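Putative DD-carboxypeptidase TP_0574 (Treponema pallidum, PDB 1O75) binds penicillin and has zinc-stimulated carboxypeptidase activity on synthetic depsipeptides, possibly acting as a D,D-carboxypeptidase that lowers peptidoglycan cross-linking. Local coordinates at residues B[397-402]-B[407-412]; B[298-301]-B[307-310]; B[261-264]-B[268-271]. The protein carries 2 engineered substitutions. One frame throughout, in Å; residues are numbered along the deposited sequence.

Contact 1: B[397-402]-B[407-412]; sequences TVEVRF and SVRAKV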
loop_
_atom_site.group_PDB
_atom_site.type_symbol
_atom_site.label_atom_id
_atom_site.label_comp_id
_atom_site.label_asym_id
_atom_site.label_seq_id
_atom_site.Cartn_x
_atom_site.Cartn_y
_atom_site.Cartn_z
ATOM N N THR B 397 14.276 -1.178 -14.312
ATOM C CA THR B 397 13.990 0.240 -14.177
ATOM C C THR B 397 14.963 0.711 -13.108
ATOM O O THR B 397 15.135 0.039 -12.080
ATOM C CB THR B 397 12.548 0.498 -13.689
ATOM O OG1 THR B 397 11.618 0.055 -14.686
ATOM C CG2 THR B 397 12.327 1.991 -13.425
ATOM N N VAL B 398 15.620 1.838 -13.370
ATOM C CA VAL B 398 16.564 2.426 -12.425
ATOM C C VAL B 398 16.108 3.843 -12.121
ATOM O O VAL B 398 16.060 4.699 -13.013
ATOM C CB VAL B 398 18.000 2.524 -12.995
ATOM C CG1 VAL B 398 18.947 3.072 -11.922
ATOM C CG2 VAL B 398 18.471 1.165 -13.470
ATOM N N GLU B 399 15.757 4.091 -10.865
ATOM C CA GLU B 399 15.337 5.425 -10.482
ATOM C C GLU B 399 16.494 6.083 -9.752
ATOM O O GLU B 399 17.091 5.491 -8.852
ATOM C CB GLU B 399 14.105 5.387 -9.574
ATOM C CG GLU B 399 13.706 6.780 -9.091
ATOM C CD GLU B 399 12.403 6.803 -8.325
ATOM O OE1 GLU B 399 11.375 6.395 -8.898
ATOM O OE2 GLU B 399 12.408 7.236 -7.156
ATOM N N VAL B 400 16.819 7.301 -10.156
ATOM C CA VAL B 400 17.902 8.035 -9.523
ATOM C C VAL B 400 17.347 9.265 -8.837
ATOM O O VAL B 400 16.719 10.106 -9.474
ATOM C CB VAL B 400 18.957 8.488 -10.549
ATOM C CG1 VAL B 400 20.033 9.319 -9.860
ATOM C CG2 VAL B 400 19.571 7.267 -11.219
ATOM N N ARG B 401 17.557 9.352 -7.531
ATOM C CA ARG B 401 17.109 10.504 -6.769
ATOM C C ARG B 401 18.303 11.425 -6.529
ATOM O O ARG B 401 19.317 11.006 -5.967
ATOM C CB ARG B 401 16.512 10.065 -5.429
ATOM C CG ARG B 401 15.122 9.455 -5.553
ATOM C CD ARG B 401 14.542 9.130 -4.193
ATOM N NE ARG B 401 15.186 7.972 -3.583
ATOM C CZ ARG B 401 14.946 6.707 -3.923
ATOM N NH1 ARG B 401 14.065 6.423 -4.874
ATOM N NH2 ARG B 401 15.597 5.725 -3.311
ATOM N N PHE B 402 18.192 12.668 -6.983
ATOM C CA PHE B 402 19.264 13.635 -6.780
ATOM C C PHE B 402 18.934 14.489 -5.564
ATOM O O PHE B 402 17.805 14.491 -5.066
ATOM C CB PHE B 402 19.425 14.548 -7.993
ATOM C CG PHE B 402 19.544 13.816 -9.295
ATOM C CD1 PHE B 402 18.427 13.621 -10.101
ATOM C CD2 PHE B 402 20.779 13.341 -9.730
ATOM C CE1 PHE B 402 18.535 12.968 -11.326
ATOM C CE2 PHE B 402 20.902 12.684 -10.954
ATOM C CZ PHE B 402 19.778 12.499 -11.755
ATOM N N SER B 407 13.685 13.453 -9.227
ATOM C CA SER B 407 14.225 12.142 -9.540
ATOM C C SER B 407 14.094 11.819 -11.028
ATOM O O SER B 407 13.307 12.431 -11.751
ATOM C CB SER B 407 13.512 11.080 -8.708
ATOM O OG SER B 407 12.118 11.171 -8.902
ATOM N N VAL B 408 14.883 10.851 -11.477
ATOM C CA VAL B 408 14.859 10.426 -12.867
ATOM C C VAL B 408 14.824 8.910 -12.921
ATOM O O VAL B 408 15.473 8.243 -12.120
ATOM C CB VAL B 408 16.117 10.914 -13.615
ATOM C CG1 VAL B 408 16.285 10.151 -14.913
ATOM C CG2 VAL B 408 15.999 12.398 -13.908
ATOM N N ARG B 409 14.041 8.354 -13.836
ATOM C CA ARG B 409 14.030 6.909 -13.968
ATOM C C ARG B 409 14.250 6.522 -15.421
ATOM O O ARG B 409 13.750 7.177 -16.341
ATOM C CB ARG B 409 12.744 6.288 -13.411
ATOM C CG ARG B 409 11.449 6.830 -13.936
ATOM C CD ARG B 409 10.299 5.983 -13.390
ATOM N NE ARG B 409 10.301 5.895 -11.929
ATOM C CZ ARG B 409 9.486 5.107 -11.232
ATOM N NH1 ARG B 409 8.607 4.333 -11.858
ATOM N NH2 ARG B 409 9.540 5.092 -9.910
ATOM N N ALA B 410 15.033 5.470 -15.619
ATOM C CA ALA B 410 15.354 5.004 -16.957
ATOM C C ALA B 410 15.286 3.483 -17.087
ATOM O O ALA B 410 15.323 2.752 -16.096
ATOM C CB ALA B 410 16.744 5.496 -17.340
ATOM N N LYS B 411 15.184 3.023 -18.329
ATOM C CA LYS B 411 15.130 1.602 -18.630
ATOM C C LYS B 411 16.534 1.140 -18.984
ATOM O O LYS B 411 17.177 1.705 -19.868
ATOM C CB LYS B 411 14.206 1.350 -19.812
ATOM C CG LYS B 411 12.791 1.829 -19.599
ATOM C CD LYS B 411 12.079 1.001 -18.554
ATOM C CE LYS B 411 10.634 1.438 -18.432
ATOM N NZ LYS B 411 9.905 0.614 -17.428
ATOM N N VAL B 412 17.009 0.118 -18.285
ATOM C CA VAL B 412 18.339 -0.422 -18.528
ATOM C C VAL B 412 18.252 -1.939 -18.701
ATOM O O VAL B 412 17.542 -2.615 -17.956
ATOM C CB VAL B 412 19.295 -0.097 -17.347
ATOM C CG1 VAL B 412 20.657 -0.729 -17.575
ATOM C CG2 VAL B 412 19.432 1.408 -17.193
#

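Contact 2: B[298-301]-B[307-310]; sequences INYG and GSGP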
loop_
_atom_site.group_PDB
_atom_site.type_symbol
_atom_site.label_atom_id
_atom_site.label_comp_id
_atom_site.label_asym_id
_atom_site.label_seq_id
_atom_site.Cartn_x
_atom_site.Cartn_y
_atom_site.Cartn_z
ATOM N N ILE B 298 0.767 18.038 -9.774
ATOM C CA ILE B 298 0.691 19.170 -10.671
ATOM C C ILE B 298 1.459 18.867 -11.948
ATOM O O ILE B 298 2.422 18.106 -11.936
ATOM C CB ILE B 298 1.273 20.442 -9.993
ATOM C CG1 ILE B 298 0.963 21.684 -10.830
ATOM C CG2 ILE B 298 2.807 20.295 -9.798
ATOM C CD1 ILE B 298 1.421 22.986 -10.147
ATOM N N ASN B 299 0.982 19.407 -13.055
ATOM C CA ASN B 299 1.700 19.272 -14.323
ATOM C C ASN B 299 1.841 20.713 -14.777
ATOM O O ASN B 299 0.851 21.363 -15.074
ATOM C CB ASN B 299 0.916 18.482 -15.370
ATOM C CG ASN B 299 1.702 18.324 -16.658
ATOM O OD1 ASN B 299 1.977 19.311 -17.346
ATOM N ND2 ASN B 299 2.077 17.087 -16.987
ATOM N N TYR B 300 3.073 21.208 -14.828
ATOM C CA TYR B 300 3.301 22.611 -15.180
ATOM C C TYR B 300 2.735 23.016 -16.529
ATOM O O TYR B 300 2.523 24.195 -16.788
ATOM C CB TYR B 300 4.802 22.912 -15.122
ATOM C CG TYR B 300 5.424 22.517 -13.796
ATOM C CD1 TYR B 300 6.624 21.798 -13.752
ATOM C CD2 TYR B 300 4.809 22.865 -12.577
ATOM C CE1 TYR B 300 7.203 21.432 -12.536
ATOM C CE2 TYR B 300 5.381 22.511 -11.355
ATOM C CZ TYR B 300 6.579 21.795 -11.343
ATOM O OH TYR B 300 7.157 21.451 -10.143
ATOM N N GLY B 301 2.471 22.032 -17.385
ATOM C CA GLY B 301 1.952 22.346 -18.708
ATOM C C GLY B 301 0.448 22.432 -18.853
ATOM O O GLY B 301 -0.037 22.743 -19.935
ATOM N N GLY B 307 2.106 29.024 -15.935
ATOM C CA GLY B 307 3.053 29.865 -15.224
ATOM C C GLY B 307 3.674 29.192 -14.017
ATOM O O GLY B 307 4.592 29.736 -13.398
ATOM N N SER B 308 3.184 28.005 -13.673
ATOM C CA SER B 308 3.706 27.303 -12.514
ATOM C C SER B 308 5.005 26.666 -12.920
ATOM O O SER B 308 5.304 26.581 -14.092
ATOM C CB SER B 308 2.736 26.208 -12.084
ATOM O OG SER B 308 2.628 25.256 -13.128
ATOM N N GLY B 309 5.771 26.196 -11.950
ATOM C CA GLY B 309 7.019 25.533 -12.255
ATOM C C GLY B 309 7.614 25.046 -10.961
ATOM O O GLY B 309 6.973 25.160 -9.917
ATOM N N PRO B 310 8.830 24.496 -10.983
ATOM C CA PRO B 310 9.456 24.016 -9.756
ATOM C C PRO B 310 9.531 25.152 -8.715
ATOM O O PRO B 310 9.544 26.331 -9.071
ATOM C CB PRO B 310 10.848 23.579 -10.220
ATOM C CG PRO B 310 10.621 23.182 -11.667
ATOM C CD PRO B 310 9.714 24.298 -12.150
HETATM O O HOH W 1 3.972 26.566 -16.528
#

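Contact 3: B[261-264]-B[268-271]; sequences DYYG and SYTN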
loop_
_atom_site.group_PDB
_atom_site.type_symbol
_atom_site.label_atom_id
_atom_site.label_comp_id
_atom_site.label_asym_id
_atom_site.label_seq_id
_atom_site.Cartn_x
_atom_site.Cartn_y
_atom_site.Cartn_z
ATOM N N ASP B 261 -0.961 27.405 -3.762
ATOM C CA ASP B 261 -0.407 28.770 -3.766
ATOM C C ASP B 261 1.084 28.546 -4.082
ATOM O O ASP B 261 1.752 27.736 -3.430
ATOM C CB ASP B 261 -0.550 29.478 -2.416
ATOM C CG ASP B 261 -1.964 29.911 -2.131
ATOM O OD1 ASP B 261 -2.668 30.346 -3.063
ATOM O OD2 ASP B 261 -2.369 29.838 -0.971
ATOM N N TYR B 262 1.583 29.274 -5.077
ATOM C CA TYR B 262 2.961 29.135 -5.562
ATOM C C TYR B 262 3.834 30.335 -5.187
ATOM O O TYR B 262 3.501 31.480 -5.514
ATOM C CB TYR B 262 2.910 28.985 -7.084
ATOM C CG TYR B 262 4.239 28.810 -7.780
ATOM C CD1 TYR B 262 5.209 27.961 -7.265
ATOM C CD2 TYR B 262 4.494 29.445 -9.009
ATOM C CE1 TYR B 262 6.406 27.730 -7.956
ATOM C CE2 TYR B 262 5.686 29.223 -9.708
ATOM C CZ TYR B 262 6.632 28.367 -9.174
ATOM O OH TYR B 262 7.820 28.136 -9.838
ATOM N N TYR B 263 4.952 30.046 -4.528
ATOM C CA TYR B 263 5.878 31.078 -4.080
ATOM C C TYR B 263 7.172 31.129 -4.884
ATOM O O TYR B 263 8.165 31.745 -4.458
ATOM C CB TYR B 263 6.166 30.877 -2.587
ATOM C CG TYR B 263 5.003 31.323 -1.707
ATOM C CD1 TYR B 263 3.866 30.524 -1.535
ATOM C CD2 TYR B 263 5.012 32.584 -1.103
ATOM C CE1 TYR B 263 2.751 30.985 -0.775
ATOM C CE2 TYR B 263 3.915 33.052 -0.350
ATOM C CZ TYR B 263 2.789 32.259 -0.195
ATOM O OH TYR B 263 1.680 32.780 0.475
ATOM N N GLY B 264 7.156 30.513 -6.066
ATOM C CA GLY B 264 8.348 30.514 -6.899
ATOM C C GLY B 264 9.552 29.970 -6.156
ATOM O O GLY B 264 9.470 28.924 -5.500
ATOM N N SER B 268 11.129 31.425 1.831
ATOM C CA SER B 268 10.553 32.011 3.045
ATOM C C SER B 268 9.029 32.140 2.990
ATOM O O SER B 268 8.424 32.579 3.952
ATOM C CB SER B 268 11.159 33.398 3.321
ATOM O OG SER B 268 10.675 34.371 2.398
ATOM N N TYR B 269 8.412 31.771 1.868
ATOM C CA TYR B 269 6.959 31.885 1.727
ATOM C C TYR B 269 6.434 33.308 2.028
ATOM O O TYR B 269 5.417 33.513 2.717
ATOM C CB TYR B 269 6.243 30.844 2.610
ATOM C CG TYR B 269 6.338 29.426 2.057
ATOM C CD1 TYR B 269 7.484 28.654 2.252
ATOM C CD2 TYR B 269 5.290 28.875 1.301
ATOM C CE1 TYR B 269 7.591 27.346 1.713
ATOM C CE2 TYR B 269 5.383 27.586 0.753
ATOM C CZ TYR B 269 6.539 26.824 0.971
ATOM O OH TYR B 269 6.622 25.528 0.494
ATOM N N THR B 270 7.128 34.287 1.476
ATOM C CA THR B 270 6.753 35.666 1.663
ATOM C C THR B 270 6.119 36.294 0.427
ATOM O O THR B 270 5.146 37.024 0.530
ATOM C CB THR B 270 7.997 36.487 2.093
ATOM O OG1 THR B 270 8.469 35.977 3.352
ATOM C CG2 THR B 270 7.636 37.980 2.243
ATOM N N ASN B 271 6.654 35.988 -0.745
ATOM C CA ASN B 271 6.152 36.579 -1.977
ATOM C C ASN B 271 5.300 35.630 -2.840
ATOM O O ASN B 271 5.824 34.889 -3.676
ATOM C CB ASN B 271 7.341 37.100 -2.773
ATOM C CG ASN B 271 8.204 38.073 -1.949
ATOM O OD1 ASN B 271 9.247 37.707 -1.397
ATOM N ND2 ASN B 271 7.745 39.287 -1.838
HETATM O O HOH W 2 8.216 34.617 -5.092
#

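Contact 1: B[397-402]-B[407-412]
V398 with A410 and V400 with V408 are the hydrogen-bonded pairs of an antiparallel beta hairpin, whose strand axes approach to 4.5 Å and run at 159° to each other. V398 N donates to A410 O at 2.9 Å and V400 N to V408 O at 2.6 Å, and each bond is answered by one in the opposite sense within its pair. T397 with K411 and E399 with R409 form the non-hydrogen-bonded pairs. The alternation sorts the side chains: beta-branched valines, well suited to extended backbone, gather with A410 on one face, where V398 CG2 meets V412 CG2 at 3.9 Å and V398, V400 and V412 pack on I341 of strand 340-344. At the turn end, V408 CG2 touches the edge of the F402 ring at CE1 (3.7 Å), while V400 CG1 lies over one of its faces.

The face of T397, E399, R409 and K411 is mostly polar and charged. E399 runs out extended, its CG trans to the main-chain N (chi1 176°), and carries its carboxylate between two arginines. R409 NH2 points almost straight at OE1 in a salt bridge, though the modelled length, very short, is doubtful. OE2 receives R401 NH1 at 2.9 Å from above the carboxylate plane, and R401 also pairs with D364 and D376. Farther along, K411 lies beside T397; its NZ donates to T397 OG1 at 3.3 Å and makes a salt bridge to D368 OD1 of the second subunit.

Contact 2: B[298-301]-B[307-310]
I298 opens the contact with its extended chain, laying CD1 3.9 Å from S308 OG; the same apolar side chain comes to about 4 Å of a bound xenon. At N299 the chain bends in an Asx turn, because the short amide can fold back and accept from G301 N through OD1 at 2.8 Å. Y300, between them, supplies nearly all of the first segment's share. Its CG stands anti to the carbonyl carbon (chi1 -53°), which places the flat ring against the second segment. G309 CA lies over one face, 3.5 Å from the ring centroid and 15° off the normal, a CH-pi contact. Glycine suits this spot: its CA lies on the ring, and on the far side a CB would run into CD of P310, the atom that reaches Y300 CE1 at 3.8 Å. S308 OG meets the ring edge at CD2 (3.3 Å), its own hydrogen bond going to F305 O. A water donates to Y300 O and S308 O and accepts from G307 N, bridging the two backbones where G307 takes up a positive phi that favours glycine. Both segments belong to the connection from strand 293-298 to strand 311-319; I298, Y300 and S308 rest on Y313 of the latter, and I298 and Y300 also reach F331 of strand 325-331.

Contact 3: B[261-264]-B[268-271]
Similar first torsions in Y263 (chi1 -75°) and Y269 (chi1 -74°) turn each ring anti to its own carbonyl carbon and beside its backbone N, and the rings meet across the loop. The side chains cross at roughly a right angle, but the ring planes are inclined by only 47° and the centroids are 5.1 Å apart, an oblique aromatic pair. Y269 CD2 sits over one face of the Y263 ring, toward the rim, at 3.6 Å from Y263 CD1. The CD2-CE2 side of the Y263 ring lies against main chain: CE2 is 3.4 Å from Y269 O, and CD2 is 3.5 Å from N271 C. A large flat side chain suits this place, because one ring can touch both its aromatic partner and the curving backbone of residues 269-271.

Polar groups hold the bend around the rings. The hydroxyl of Y269 is hydrogen-bonded to Y313 O, which ties the exposed loop to strand 311-319, and both tyrosines also touch R314 of that strand. D266 gathers the loop's backbone, its OD2 accepting from T270 N and from N271 N. A water donates to Y263 O at 2.9 Å and to N271 O at 2.8 Å, bridging two acceptors that cannot bond each other. G264 takes a positive phi, which favours glycine. The whole is the connecting loop of a beta hairpin, in which strand 255-262 turns back to the short antiparallel strand 274-276 at the edge of its four-stranded sheet.

In the fold
Along the chain the order is contact 3, contact 2, contact 1, each closing before the next opens. Contacts 3 and 2 have centres 14 Å apart, both within the Tp47 domain C region. They flank neighbouring strands of one antiparallel sheet: 255-262 enters contact 3, and 311-319 follows contact 2. They also touch directly, Y262 OH lying 2.6 Å from P310 O in a probable hydrogen bond, while the Y262 ring stacks on Y313. Contact 1 stands apart, its centre about 21 Å from that of contact 2 and 30 Å from that of contact 3, in another four-stranded sheet near the C-terminus. Thus two loops sit at the ends of adjoining strands in one domain, while the hairpin completes another sheet and reaches the second subunit of the crystal dimer.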